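Long-range contacts in carboxymuconolactone decarboxylase family protein (Thermotoga maritima, PDB 1VKE), which belongs to the AhpD-like carboxymuconolactone decarboxylase family and possibly acts as a peroxiredoxin-type oxidoreductase in the antioxidative response: residues V80-Q84 with E129-L133; R70-R76 with H110-A114. One frame throughout, in Å; residues are numbered along the deposited sequence.

Interaction 1: residues V80-Q84 with E129-L133; sequences VRCVQ and ETISL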
loop_
_atom_site.group_PDB
_atom_site.type_symbol
_atom_site.label_atom_id
_atom_site.label_comp_id
_atom_site.label_asym_id
_atom_site.label_seq_id
_atom_site.Cartn_x
_atom_site.Cartn_y
_atom_site.Cartn_z
ATOM N N VAL E 80 -10.514 -20.154 2.208
ATOM C CA VAL E 80 -11.277 -21.195 2.947
ATOM C C VAL E 80 -12.790 -20.980 2.765
ATOM O O VAL E 80 -13.546 -21.910 2.474
ATOM C CB VAL E 80 -10.899 -21.232 4.453
ATOM C CG1 VAL E 80 -11.760 -22.174 5.232
ATOM C CG2 VAL E 80 -9.443 -21.595 4.598
ATOM N N ARG E 81 -13.230 -19.736 2.978
ATOM C CA ARG E 81 -14.663 -19.454 2.933
ATOM C C ARG E 81 -15.193 -19.683 1.521
ATOM O O ARG E 81 -16.310 -20.216 1.342
ATOM C CB ARG E 81 -14.890 -17.992 3.302
ATOM C CG ARG E 81 -14.606 -17.668 4.737
ATOM C CD ARG E 81 -15.644 -18.236 5.683
ATOM N NE ARG E 81 -16.980 -17.725 5.314
ATOM C CZ ARG E 81 -18.008 -18.469 4.889
ATOM N NH1 ARG E 81 -17.921 -19.787 4.823
ATOM N NH2 ARG E 81 -19.147 -17.872 4.569
ATOM N N CYS E 82 -14.428 -19.281 0.492
ATOM C CA CYS E 82 -14.872 -19.513 -0.909
ATOM C C CYS E 82 -15.061 -21.023 -1.176
ATOM O O CYS E 82 -16.051 -21.467 -1.767
ATOM C CB CYS E 82 -13.874 -18.977 -1.908
ATOM S SG CYS E 82 -13.876 -17.135 -2.009
ATOM N N VAL E 83 -14.091 -21.798 -0.761
ATOM C CA VAL E 83 -14.202 -23.269 -0.909
ATOM C C VAL E 83 -15.406 -23.835 -0.154
ATOM O O VAL E 83 -16.223 -24.624 -0.704
ATOM C CB VAL E 83 -12.881 -23.959 -0.459
ATOM C CG1 VAL E 83 -13.020 -25.468 -0.320
ATOM C CG2 VAL E 83 -11.767 -23.604 -1.448
ATOM N N GLN E 84 -15.562 -23.403 1.093
ATOM C CA GLN E 84 -16.710 -23.835 1.923
ATOM C C GLN E 84 -18.054 -23.517 1.276
ATOM O O GLN E 84 -18.996 -24.287 1.390
ATOM C CB GLN E 84 -16.661 -23.205 3.318
ATOM C CG GLN E 84 -15.521 -23.737 4.204
ATOM C CD GLN E 84 -15.446 -23.066 5.575
ATOM O OE1 GLN E 84 -15.731 -21.876 5.706
ATOM N NE2 GLN E 84 -15.072 -23.843 6.600
ATOM N N GLU E 129 -11.404 -34.671 4.453
ATOM C CA GLU E 129 -10.973 -34.020 5.703
ATOM C C GLU E 129 -11.736 -32.706 5.834
ATOM O O GLU E 129 -11.754 -31.886 4.912
ATOM C CB GLU E 129 -9.459 -33.817 5.688
ATOM C CG GLU E 129 -8.731 -35.150 5.639
ATOM C CD GLU E 129 -7.283 -35.135 5.176
ATOM O OE1 GLU E 129 -6.739 -34.063 4.821
ATOM O OE2 GLU E 129 -6.695 -36.262 5.150
ATOM N N THR E 130 -12.367 -32.511 6.991
ATOM C CA THR E 130 -13.215 -31.341 7.231
ATOM C C THR E 130 -12.395 -30.088 7.152
ATOM O O THR E 130 -11.337 -29.981 7.780
ATOM C CB THR E 130 -13.852 -31.391 8.643
ATOM O OG1 THR E 130 -14.691 -32.555 8.782
ATOM C CG2 THR E 130 -14.778 -30.182 8.867
ATOM N N ILE E 131 -12.907 -29.141 6.380
ATOM C CA ILE E 131 -12.327 -27.816 6.307
ATOM C C ILE E 131 -13.104 -26.910 7.267
ATOM O O ILE E 131 -14.283 -26.597 7.022
ATOM C CB ILE E 131 -12.375 -27.290 4.871
ATOM C CG1 ILE E 131 -11.428 -28.114 3.974
ATOM C CG2 ILE E 131 -11.915 -25.851 4.827
ATOM C CD1 ILE E 131 -11.827 -28.121 2.552
ATOM N N SER E 132 -12.456 -26.509 8.357
ATOM C CA SER E 132 -13.113 -25.684 9.363
ATOM C C SER E 132 -12.163 -24.676 9.978
ATOM O O SER E 132 -10.946 -24.867 9.966
ATOM C CB SER E 132 -13.695 -26.555 10.463
ATOM O OG SER E 132 -14.461 -25.762 11.362
ATOM N N LEU E 133 -12.735 -23.608 10.535
ATOM C CA LEU E 133 -11.956 -22.556 11.196
ATOM C C LEU E 133 -12.298 -22.417 12.684
ATOM O O LEU E 133 -13.430 -22.668 13.103
ATOM C CB LEU E 133 -12.183 -21.225 10.477
ATOM C CG LEU E 133 -11.699 -21.205 9.027
ATOM C CD1 LEU E 133 -12.033 -19.890 8.364
ATOM C CD2 LEU E 133 -10.199 -21.476 8.934
HETATM O O HOH W 1 -15.572 -23.374 9.697
#

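Interaction 2: residues R70-R76 with H110-A114; sequences RCDDCIR and HLRRA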
loop_
_atom_site.group_PDB
_atom_site.type_symbol
_atom_site.label_atom_id
_atom_site.label_comp_id
_atom_site.label_asym_id
_atom_site.label_seq_id
_atom_site.Cartn_x
_atom_site.Cartn_y
_atom_site.Cartn_z
ATOM N N ARG E 70 -2.394 -7.395 -0.779
ATOM C CA ARG E 70 -1.257 -8.249 -0.497
ATOM C C ARG E 70 -1.200 -8.686 0.969
ATOM O O ARG E 70 -0.161 -8.554 1.618
ATOM C CB ARG E 70 0.030 -7.558 -0.936
ATOM C CG ARG E 70 0.162 -7.491 -2.403
ATOM C CD ARG E 70 1.517 -6.981 -2.848
ATOM N NE ARG E 70 1.675 -5.555 -2.655
ATOM C CZ ARG E 70 2.824 -4.927 -2.283
ATOM N NH1 ARG E 70 3.929 -5.568 -1.910
ATOM N NH2 ARG E 70 2.791 -3.637 -2.215
ATOM N N CYS E 71 -2.326 -9.186 1.483
ATOM C CA CYS E 71 -2.396 -9.748 2.853
ATOM C C CYS E 71 -2.565 -11.247 2.805
ATOM O O CYS E 71 -3.660 -11.737 2.548
ATOM C CB CYS E 71 -3.608 -9.138 3.562
ATOM S SG CYS E 71 -3.854 -9.808 5.270
ATOM N N ASP E 72 -1.477 -11.989 3.068
ATOM C CA ASP E 72 -1.538 -13.427 2.953
ATOM C C ASP E 72 -2.527 -14.107 3.869
ATOM O O ASP E 72 -3.229 -15.026 3.453
ATOM C CB ASP E 72 -0.153 -14.022 3.124
ATOM C CG ASP E 72 0.729 -13.759 1.914
ATOM O OD1 ASP E 72 0.217 -13.681 0.776
ATOM O OD2 ASP E 72 1.927 -13.555 2.029
ATOM N N ASP E 73 -2.563 -13.725 5.142
ATOM C CA ASP E 73 -3.500 -14.400 6.056
ATOM C C ASP E 73 -4.942 -14.080 5.658
ATOM O O ASP E 73 -5.843 -14.918 5.837
ATOM C CB ASP E 73 -3.309 -13.917 7.487
ATOM C CG ASP E 73 -2.246 -14.653 8.224
ATOM O OD1 ASP E 73 -1.679 -15.635 7.703
ATOM O OD2 ASP E 73 -1.904 -14.242 9.348
ATOM N N CYS E 74 -5.202 -12.882 5.125
ATOM C CA CYS E 74 -6.551 -12.512 4.693
ATOM C C CYS E 74 -6.937 -13.322 3.446
ATOM O O CYS E 74 -8.074 -13.817 3.294
ATOM C CB CYS E 74 -6.656 -11.039 4.308
ATOM S SG CYS E 74 -6.016 -9.895 5.555
ATOM N N ILE E 75 -5.975 -13.468 2.538
ATOM C CA ILE E 75 -6.176 -14.292 1.338
ATOM C C ILE E 75 -6.564 -15.724 1.736
ATOM O O ILE E 75 -7.536 -16.335 1.219
ATOM C CB ILE E 75 -4.885 -14.333 0.466
ATOM C CG1 ILE E 75 -4.665 -12.957 -0.162
ATOM C CG2 ILE E 75 -5.016 -15.436 -0.643
ATOM C CD1 ILE E 75 -3.340 -12.799 -0.835
ATOM N N ARG E 76 -5.784 -16.282 2.656
ATOM C CA ARG E 76 -6.056 -17.644 3.158
ATOM C C ARG E 76 -7.466 -17.801 3.752
ATOM O O ARG E 76 -8.189 -18.746 3.436
ATOM C CB ARG E 76 -5.017 -18.074 4.182
ATOM C CG ARG E 76 -3.668 -18.421 3.619
ATOM C CD ARG E 76 -2.610 -18.697 4.750
ATOM N NE ARG E 76 -1.236 -18.643 4.237
ATOM C CZ ARG E 76 -0.275 -17.771 4.615
ATOM N NH1 ARG E 76 -0.495 -16.823 5.526
ATOM N NH2 ARG E 76 0.936 -17.855 4.062
ATOM N N HIS E 110 2.048 -13.374 -3.903
ATOM C CA HIS E 110 0.849 -13.681 -3.150
ATOM C C HIS E 110 -0.081 -14.592 -3.899
ATOM O O HIS E 110 -0.704 -15.459 -3.303
ATOM C CB HIS E 110 0.133 -12.388 -2.759
ATOM C CG HIS E 110 0.996 -11.530 -1.919
ATOM N ND1 HIS E 110 1.106 -11.692 -0.561
ATOM C CD2 HIS E 110 1.888 -10.573 -2.263
ATOM C CE1 HIS E 110 1.986 -10.819 -0.092
ATOM N NE2 HIS E 110 2.513 -10.165 -1.110
ATOM N N LEU E 111 -0.171 -14.414 -5.209
ATOM C CA LEU E 111 -0.995 -15.302 -6.053
ATOM C C LEU E 111 -0.419 -16.714 -6.032
ATOM O O LEU E 111 -1.159 -17.709 -5.949
ATOM C CB LEU E 111 -1.051 -14.741 -7.469
ATOM C CG LEU E 111 -1.660 -15.641 -8.530
ATOM C CD1 LEU E 111 -3.143 -15.772 -8.272
ATOM C CD2 LEU E 111 -1.381 -15.078 -9.909
ATOM N N ARG E 112 0.894 -16.831 -6.051
ATOM C CA ARG E 112 1.560 -18.130 -5.927
ATOM C C ARG E 112 1.193 -18.817 -4.630
ATOM O O ARG E 112 0.838 -20.018 -4.612
ATOM C CB ARG E 112 3.074 -17.951 -6.001
ATOM C CG ARG E 112 3.901 -19.146 -5.547
ATOM C CD ARG E 112 5.409 -18.879 -5.548
ATOM N NE ARG E 112 5.982 -18.813 -4.195
ATOM C CZ ARG E 112 5.924 -17.769 -3.355
ATOM N NH1 ARG E 112 5.291 -16.647 -3.673
ATOM N NH2 ARG E 112 6.507 -17.872 -2.164
ATOM N N ARG E 113 1.263 -18.083 -3.536
ATOM C CA ARG E 113 0.906 -18.644 -2.250
ATOM C C ARG E 113 -0.566 -19.018 -2.219
ATOM O O ARG E 113 -0.943 -20.042 -1.639
ATOM C CB ARG E 113 1.273 -17.662 -1.116
ATOM C CG ARG E 113 2.755 -17.618 -0.935
ATOM C CD ARG E 113 3.160 -17.055 0.344
ATOM N NE ARG E 113 3.098 -15.620 0.270
ATOM C CZ ARG E 113 4.104 -14.840 -0.129
ATOM N NH1 ARG E 113 5.255 -15.336 -0.541
ATOM N NH2 ARG E 113 3.944 -13.534 -0.133
ATOM N N ALA E 114 -1.403 -18.201 -2.828
ATOM C CA ALA E 114 -2.835 -18.459 -2.866
ATOM C C ALA E 114 -3.146 -19.769 -3.593
ATOM O O ALA E 114 -3.972 -20.551 -3.120
ATOM C CB ALA E 114 -3.579 -17.306 -3.521
HETATM O O HOH W 2 4.363 -8.463 -2.781
HETATM O O HOH W 3 4.257 -8.199 -0.201
HETATM O O HOH W 4 -1.339 -15.561 -0.566
#

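Interaction 1: residues V80-Q84 with E129-L133
Gln-84 NE2 donates twice at the surface of this all-helical AhpD-like fold: to Ile-131 O at 2.9 Å and to water 1, which also accepts from Leu-133 N at 3.0 Å. The two bonds tie the C-terminal tail, an irregular segment after helix 108-127, to the last turn of helix 72-84. Ile-131 O lies in the amide plane of Gln-84, yet the amide nitrogen stands 49° out of the carbonyl plane, so the bond uses neither lone pair squarely. At the other end of the amide, OE1 accepts from Arg-81 NH1 at 3.2 Å in the modelled conformer, a bond consistent with this amide orientation; Arg-81 is itself paired with Glu-59 and Glu-85. Replacing the glutamine by an alanine is likely to deprive Ile-131 O of this donor and water 1 of one of its two donors, holding the tail less firmly. Beside the polar bonds the contact is aliphatic. With CG1 anti to the backbone N (chi1 174°), Val-80 presents that methyl to the tail, where it meets Leu-133 tip to tip and slides past Ile-131. Tyr-15 of helix 15-28 also packs on Val-80 and Ile-131. The closest apolar approach is Val-80 CG1 to Ile-131 CG2, 3.7 Å, whereas Val-83 CG1 meets Ile-131 CD1 at 4.1 Å.

Interaction 2: residues R70-R76 with H110-A114
The imidazole of His-110 has an arginine on each face: Arg-113 NH2 lies over one, 3.3 Å above the plane and offset toward the rim, and Arg-70 covers the opposite one in a CH-pi contact, its CB 3.8 Å from the ring centroid. Asp-72 OD1, water 2 and water 3 stand at the ring edge in its plane. Both waters bond to NE2 and also accept from Arg-70 NH1, the bond from NH1 to water 3 being weak; Arg-70 NH2 itself reaches Leu-69 O of the third subunit. His-110 ND1 donates to Asp-72 OD1 over 2.6 Å at 162°, a short His-carboxylate bond, although it meets the oxygen from 38° above the carboxylate plane. Water 4 also donates to OD1 and links it to His-110 O. The other oxygen, OD2, forms a salt bridge with Arg-113: NE and NH2 each reach it at 3.0 Å, by weak bonds, with the guanidinium nearly perpendicular to the carboxylate. The bend of Arg-113 at chi3 (-80°) brings that NE/NH2 edge to OD2; an unidentified bound molecule also accepts from NH2 and, weakly, from His-110 NE2, possibly marking a pocket. Below this cluster Ile-75 CG2 packs on Ala-114 CB at 3.7 Å, joining helix 72-84 to helix 108-127; the axes of 72-76 and 110-114 come within 10.2 Å. Arg-70 closes the preceding helix in a Schellman motif, and Cys-71 at the next N-cap is in disulfide with Cys-74, a CxxC pair at a helix start. This disulfide, with Asp-72 next to Cys-71 bonded to His-110, is consistent with the redox chemistry proposed for the family. Asp-72, its oxygens divided between histidine and arginine, would probably help hold the ring's rotation.

Both interactions use helix 72-84, at its two ends, and their centres lie about 16 Å apart. Interaction 2 works at the N-terminal start, beside the disulfide and against helix 108-127, where neighbouring subunits also pack; its ties are chiefly a salt bridge, a histidine-carboxylate hydrogen bond and a CH-pi contact. Interaction 1 works at the C-terminal turn, against the loop following that same helix 108-127, with no other subunit touching it, and joins a single direct hydrogen bond to aliphatic contacts. Each is partly buried, with aliphatic side chains of both segments beside the polar groups. The segments alternate along the chain, so both contacts join helix 72-84 to the last helix and its tail.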